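Long-range contacts in probable host range protein 2-3 (Myxoma virus, PDB 5CZ3), which probably acts as a host-range factor of the poxvirus C7 family, supporting multiplication of the virus in different cell types: residues Asp31-Asn36 and Lys64-Arg69; Thr48-Leu53 and Ile88-Ile93. All blocks are in the same frame, centred on the assembly; numbering follows the deposited sequence.

Contact 1 of 2, residues Asp31-Asn36 and Lys64-Arg69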
loop_
_atom_site.group_PDB
_atom_site.type_symbol
_atom_site.label_atom_id
_atom_site.label_comp_id
_atom_site.label_asym_id
_atom_site.label_seq_id
_atom_site.Cartn_x
_atom_site.Cartn_y
_atom_site.Cartn_z
ATOM N N ASP A 31 13.160 6.342 -5.050
ATOM C CA ASP A 31 12.508 5.565 -6.099
ATOM C C ASP A 31 12.148 4.176 -5.586
ATOM O O ASP A 31 12.722 3.171 -6.010
ATOM C CB ASP A 31 13.399 5.457 -7.338
ATOM C CG ASP A 31 12.710 4.745 -8.490
ATOM O OD1 ASP A 31 11.463 4.770 -8.543
ATOM O OD2 ASP A 31 13.413 4.157 -9.338
ATOM N N SER A 32 11.193 4.133 -4.666
ATOM C CA SER A 32 10.746 2.881 -4.076
ATOM C C SER A 32 9.427 3.093 -3.353
ATOM O O SER A 32 9.145 4.187 -2.866
ATOM C CB SER A 32 11.796 2.330 -3.109
ATOM O OG SER A 32 11.515 0.985 -2.761
ATOM N N TYR A 33 8.626 2.046 -3.270
ATOM C CA TYR A 33 7.356 2.090 -2.583
ATOM C C TYR A 33 6.975 0.750 -1.997
ATOM O O TYR A 33 7.395 -0.269 -2.456
ATOM C CB TYR A 33 6.254 2.629 -3.476
ATOM C CG TYR A 33 6.455 2.437 -4.944
ATOM C CD1 TYR A 33 6.264 1.209 -5.529
ATOM C CD2 TYR A 33 6.803 3.494 -5.751
ATOM C CE1 TYR A 33 6.429 1.038 -6.867
ATOM C CE2 TYR A 33 6.967 3.329 -7.088
ATOM C CZ TYR A 33 6.782 2.100 -7.634
ATOM O OH TYR A 33 6.946 1.928 -8.962
ATOM N N GLY A 34 6.167 0.765 -0.963
ATOM C CA GLY A 34 5.756 -0.449 -0.289
ATOM C C GLY A 34 5.379 -0.167 1.151
ATOM O O GLY A 34 5.563 0.949 1.641
ATOM N N CYS A 35 4.848 -1.182 1.827
ATOM C CA CYS A 35 4.460 -1.050 3.225
ATOM C C CYS A 35 4.212 -2.407 3.865
ATOM O O CYS A 35 4.157 -3.432 3.182
ATOM C CB CYS A 35 3.206 -0.186 3.360
ATOM S SG CYS A 35 1.745 -0.875 2.563
ATOM N N ASN A 36 4.059 -2.398 5.185
ATOM C CA ASN A 36 3.737 -3.601 5.936
ATOM C C ASN A 36 2.412 -3.430 6.660
ATOM O O ASN A 36 2.211 -2.452 7.379
ATOM C CB ASN A 36 4.851 -3.925 6.928
ATOM C CG ASN A 36 6.213 -3.963 6.275
ATOM O OD1 ASN A 36 6.421 -4.674 5.292
ATOM N ND2 ASN A 36 7.152 -3.190 6.813
ATOM N N LYS A 64 8.768 0.782 -11.418
ATOM C CA LYS A 64 8.916 -0.596 -10.963
ATOM C C LYS A 64 7.549 -1.215 -10.685
ATOM O O LYS A 64 6.584 -0.497 -10.435
ATOM C CB LYS A 64 9.788 -0.651 -9.705
ATOM C CG LYS A 64 11.103 0.108 -9.817
ATOM C CD LYS A 64 11.927 -0.028 -8.546
ATOM C CE LYS A 64 13.112 0.925 -8.550
ATOM N NZ LYS A 64 13.872 0.882 -7.270
ATOM N N PRO A 65 7.454 -2.551 -10.734
ATOM C CA PRO A 65 6.173 -3.166 -10.370
ATOM C C PRO A 65 5.965 -3.169 -8.860
ATOM O O PRO A 65 6.932 -3.020 -8.113
ATOM C CB PRO A 65 6.298 -4.601 -10.904
ATOM C CG PRO A 65 7.540 -4.618 -11.758
ATOM C CD PRO A 65 8.423 -3.545 -11.218
ATOM N N ILE A 66 4.722 -3.325 -8.419
ATOM C CA ILE A 66 4.445 -3.541 -7.004
ATOM C C ILE A 66 4.261 -5.028 -6.749
ATOM O O ILE A 66 3.449 -5.681 -7.405
ATOM C CB ILE A 66 3.185 -2.793 -6.527
ATOM C CG1 ILE A 66 3.343 -1.286 -6.725
ATOM C CG2 ILE A 66 2.901 -3.113 -5.067
ATOM C CD1 ILE A 66 2.224 -0.469 -6.116
ATOM N N HIS A 67 5.023 -5.567 -5.806
ATOM C CA HIS A 67 4.888 -6.970 -5.440
ATOM C C HIS A 67 4.322 -7.098 -4.032
ATOM O O HIS A 67 4.243 -6.115 -3.293
ATOM C CB HIS A 67 6.234 -7.686 -5.544
ATOM C CG HIS A 67 6.860 -7.596 -6.900
ATOM N ND1 HIS A 67 8.007 -6.872 -7.143
ATOM C CD2 HIS A 67 6.495 -8.135 -8.087
ATOM C CE1 HIS A 67 8.324 -6.971 -8.421
ATOM N NE2 HIS A 67 7.422 -7.731 -9.017
ATOM N N MET A 68 3.923 -8.309 -3.663
ATOM C CA MET A 68 3.344 -8.538 -2.347
ATOM C C MET A 68 3.549 -9.967 -1.859
ATOM O O MET A 68 3.459 -10.920 -2.634
ATOM C CB MET A 68 1.849 -8.205 -2.361
ATOM C CG MET A 68 1.107 -8.576 -1.086
ATOM S SD MET A 68 -0.679 -8.656 -1.313
ATOM C CE MET A 68 -1.208 -9.064 0.347
ATOM N N ARG A 69 3.838 -10.104 -0.570
ATOM C CA ARG A 69 3.858 -11.406 0.077
ATOM C C ARG A 69 2.926 -11.420 1.280
ATOM O O ARG A 69 3.018 -10.560 2.157
ATOM C CB ARG A 69 5.273 -11.785 0.514
ATOM C CG ARG A 69 6.224 -12.064 -0.630
ATOM C CD ARG A 69 7.449 -12.808 -0.136
ATOM N NE ARG A 69 8.403 -13.060 -1.211
ATOM C CZ ARG A 69 8.459 -14.190 -1.907
ATOM N NH1 ARG A 69 7.617 -15.178 -1.640
ATOM N NH2 ARG A 69 9.360 -14.335 -2.870
HETATM O O HOH W 1 9.524 3.388 -9.821
#
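Lys64 NZ has three partners: a hydrogen bond to the backbone O of Asp31, a long salt bridge to that residue's carboxylate, and a salt bridge to Asp106. The first runs nearly along the C=O axis (173°), with NZ 2.9 Å from Asp31 O. The second is looser, since NZ stays 3.9 Å from Asp31 OD2 while CE comes closer to that oxygen, at 3.3 Å. A lysine suits this place because its chain, extended beyond CG, reaches from its own segment to Asp31, the two side chains meeting tip to tip. Asp31 turns CG anti to its backbone N (chi1 -176°). Its other oxygen, OD1, bonds to His9 and accepts from a water at 2.7 Å, and this water in turn accepts from Lys64 N. OD1 is therefore held by two hydrogen bonds, whereas OD2 meets Lys64 through the long salt bridge, and with Asp106 nearby the lysine would be expected to stay charged.

Tyr33 serves a different end of the same residue. Its OH donates to Lys64 O at 2.9 Å, approaching from above the carbonyl plane, while that oxygen lies near the plane of the ring, at its edge. Long, flat and tipped with a hydroxyl, tyrosine can reach a backbone acceptor and still offer carbon to Ile66, whose CG1 lies 3.9 Å from Tyr33 CE1, the two side chains crossing at about a right angle. His9 meets the Tyr33 ring edge-to-face.

These segments lead into strands 34-40 and 67-70, which are not neighbours in their sheet: strand 99-104 runs between them, antiparallel to both, pairing with Cys35 on one side and His67 on the other.

Contact 2 of 2, residues Thr48-Leu53 and Ile88-Ile93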
loop_
_atom_site.group_PDB
_atom_site.type_symbol
_atom_site.label_atom_id
_atom_site.label_comp_id
_atom_site.label_asym_id
_atom_site.label_seq_id
_atom_site.Cartn_x
_atom_site.Cartn_y
_atom_site.Cartn_z
ATOM N N THR A 48 -9.865 -6.928 0.383
ATOM C CA THR A 48 -9.606 -6.295 -0.903
ATOM C C THR A 48 -8.720 -5.063 -0.749
ATOM O O THR A 48 -9.045 -4.144 0.003
ATOM C CB THR A 48 -10.920 -5.883 -1.601
ATOM O OG1 THR A 48 -11.782 -7.022 -1.722
ATOM C CG2 THR A 48 -10.639 -5.319 -2.986
ATOM N N PHE A 49 -7.596 -5.054 -1.458
ATOM C CA PHE A 49 -6.709 -3.897 -1.484
ATOM C C PHE A 49 -6.791 -3.183 -2.827
ATOM O O PHE A 49 -6.673 -3.811 -3.877
ATOM C CB PHE A 49 -5.257 -4.300 -1.223
ATOM C CG PHE A 49 -5.020 -4.927 0.119
ATOM C CD1 PHE A 49 -5.220 -6.283 0.312
ATOM C CD2 PHE A 49 -4.571 -4.163 1.184
ATOM C CE1 PHE A 49 -4.992 -6.862 1.543
ATOM C CE2 PHE A 49 -4.343 -4.737 2.418
ATOM C CZ PHE A 49 -4.554 -6.088 2.598
ATOM N N ILE A 50 -6.989 -1.871 -2.793
ATOM C CA ILE A 50 -6.842 -1.063 -3.996
ATOM C C ILE A 50 -5.706 -0.070 -3.798
ATOM O O ILE A 50 -5.753 0.777 -2.906
ATOM C CB ILE A 50 -8.143 -0.322 -4.360
ATOM C CG1 ILE A 50 -9.165 -1.309 -4.921
ATOM C CG2 ILE A 50 -7.866 0.771 -5.383
ATOM C CD1 ILE A 50 -10.432 -0.664 -5.421
ATOM N N LEU A 51 -4.671 -0.197 -4.622
ATOM C CA LEU A 51 -3.511 0.681 -4.542
ATOM C C LEU A 51 -3.500 1.649 -5.712
ATOM O O LEU A 51 -3.470 1.233 -6.871
ATOM C CB LEU A 51 -2.207 -0.126 -4.520
ATOM C CG LEU A 51 -1.970 -1.135 -3.391
ATOM C CD1 LEU A 51 -2.614 -2.481 -3.696
ATOM C CD2 LEU A 51 -0.480 -1.302 -3.129
ATOM N N VAL A 52 -3.527 2.941 -5.408
ATOM C CA VAL A 52 -3.463 3.959 -6.447
ATOM C C VAL A 52 -2.068 4.568 -6.490
ATOM O O VAL A 52 -1.703 5.375 -5.635
ATOM C CB VAL A 52 -4.507 5.061 -6.226
ATOM C CG1 VAL A 52 -4.415 6.102 -7.331
ATOM C CG2 VAL A 52 -5.907 4.458 -6.162
ATOM N N LEU A 53 -1.292 4.168 -7.491
ATOM C CA LEU A 53 0.091 4.609 -7.619
ATOM C C LEU A 53 0.236 5.716 -8.656
ATOM O O LEU A 53 -0.280 5.608 -9.769
ATOM C CB LEU A 53 0.990 3.427 -7.990
ATOM C CG LEU A 53 2.467 3.733 -8.248
ATOM C CD1 LEU A 53 3.150 4.207 -6.974
ATOM C CD2 LEU A 53 3.179 2.516 -8.822
ATOM N N ILE A 88 -3.382 1.724 -11.274
ATOM C CA ILE A 88 -4.341 1.225 -10.296
ATOM C C ILE A 88 -4.248 -0.287 -10.115
ATOM O O ILE A 88 -4.641 -1.055 -10.993
ATOM C CB ILE A 88 -5.779 1.603 -10.692
ATOM C CG1 ILE A 88 -5.905 3.123 -10.804
ATOM C CG2 ILE A 88 -6.771 1.059 -9.679
ATOM C CD1 ILE A 88 -7.197 3.588 -11.433
ATOM N N TYR A 89 -3.722 -0.703 -8.968
ATOM C CA TYR A 89 -3.619 -2.119 -8.632
ATOM C C TYR A 89 -4.792 -2.564 -7.763
ATOM O O TYR A 89 -5.319 -1.787 -6.966
ATOM C CB TYR A 89 -2.305 -2.412 -7.904
ATOM C CG TYR A 89 -1.049 -2.193 -8.720
ATOM C CD1 TYR A 89 -0.464 -0.937 -8.810
ATOM C CD2 TYR A 89 -0.434 -3.250 -9.379
ATOM C CE1 TYR A 89 0.692 -0.737 -9.545
ATOM C CE2 TYR A 89 0.721 -3.060 -10.115
ATOM C CZ TYR A 89 1.278 -1.802 -10.194
ATOM O OH TYR A 89 2.426 -1.612 -10.927
ATOM N N LYS A 90 -5.191 -3.821 -7.916
ATOM C CA LYS A 90 -6.220 -4.404 -7.064
ATOM C C LYS A 90 -5.868 -5.847 -6.731
ATOM O O LYS A 90 -5.668 -6.667 -7.626
ATOM C CB LYS A 90 -7.594 -4.339 -7.735
ATOM C CG LYS A 90 -8.710 -4.972 -6.909
ATOM C CD LYS A 90 -10.073 -4.781 -7.559
ATOM C CE LYS A 90 -11.176 -5.428 -6.730
ATOM N NZ LYS A 90 -12.529 -5.194 -7.311
ATOM N N VAL A 91 -5.785 -6.154 -5.441
ATOM C CA VAL A 91 -5.494 -7.514 -5.017
ATOM C C VAL A 91 -6.476 -7.955 -3.933
ATOM O O VAL A 91 -6.867 -7.170 -3.069
ATOM C CB VAL A 91 -4.027 -7.655 -4.517
ATOM C CG1 VAL A 91 -3.773 -6.787 -3.299
ATOM C CG2 VAL A 91 -3.695 -9.109 -4.219
ATOM N N VAL A 92 -6.896 -9.212 -4.011
ATOM C CA VAL A 92 -7.795 -9.785 -3.023
ATOM C C VAL A 92 -7.154 -11.017 -2.400
ATOM O O VAL A 92 -6.762 -11.947 -3.104
ATOM C CB VAL A 92 -9.154 -10.162 -3.642
ATOM C CG1 VAL A 92 -10.014 -10.903 -2.632
ATOM C CG2 VAL A 92 -9.870 -8.914 -4.153
ATOM N N ILE A 93 -7.032 -11.011 -1.078
ATOM C CA ILE A 93 -6.471 -12.148 -0.364
ATOM C C ILE A 93 -7.538 -12.821 0.483
ATOM O O ILE A 93 -8.529 -12.197 0.864
ATOM C CB ILE A 93 -5.297 -11.734 0.540
ATOM C CG1 ILE A 93 -5.766 -10.729 1.593
ATOM C CG2 ILE A 93 -4.167 -11.151 -0.291
ATOM C CD1 ILE A 93 -4.695 -10.339 2.586
#
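Phe49 and Val91 lie side by side and point the same way, Phe49 CB 3.6 Å from Val91 CG1. That methyl occupies the crowded position between the backbone N and the carbonyl carbon (chi1 62°), which brings it against the phenylalanine. The Ile93 side chain crosses that of Phe49 obliquely, its CD1 reaching the ring edge 3.6 Å from Phe49 CE1. Farther along the same face, Leu51 and Tyr89 pack CB to CB at 4.1 Å, and Leu53 CD2 rests at the edge of the Tyr89 ring.

Both segments belong to one antiparallel sheet of a beta-sandwich, side by side with 165° between their N-to-C directions. Phe49 with Val91 and Leu51 with Tyr89 are hydrogen-bonded pairs, the straightest bond being Phe49 N to Val91 O (2.8 Å, 174°). Their side chains, apolar but for the Tyr89 hydroxyl, point into the interior, where Phe49 touches Ile37 and Leu39 of strand 34-40; beta-branched Val91 and aromatic Phe49 and Tyr89 favour strands, while Leu51 adds branched apolar bulk.

Thr48, Ile50, Lys90 and Val92 occupy the opposite face. Thr48 and Val92 stand alongside each other, OG1 3.6 Å from Val92 CG2, while the extended Lys90 crosses Thr48 obliquely and lays CE near its methyl. Exposed here, Lys90 can pack through its aliphatic stem and carry its charge outward, whereas Ile50 is buried against Trp151.

How the contacts relate
The two contacts belong to opposite sheets of one sandwich, their centres about 12 Å apart, and meet across its interior. Met68 CE reaches Ile93 CG2 at 3.7 Å, Ile66 CD1 lies 3.8 Å from Tyr89 CE1, and Tyr33 OH is 3.8 Å from Leu53 CD2. Ile66 and Met68, with the Tyr33 hydroxyl, thus pack against inward side chains of contact 2, while the bonds between Lys64 and Asp31 take no part in this meeting. Their segments alternate along the chain, 31-36, 48-53, 64-69 and 88-93, so the chain passes from sheet to sheet three times, and each contact joins parts separated by a segment of the other.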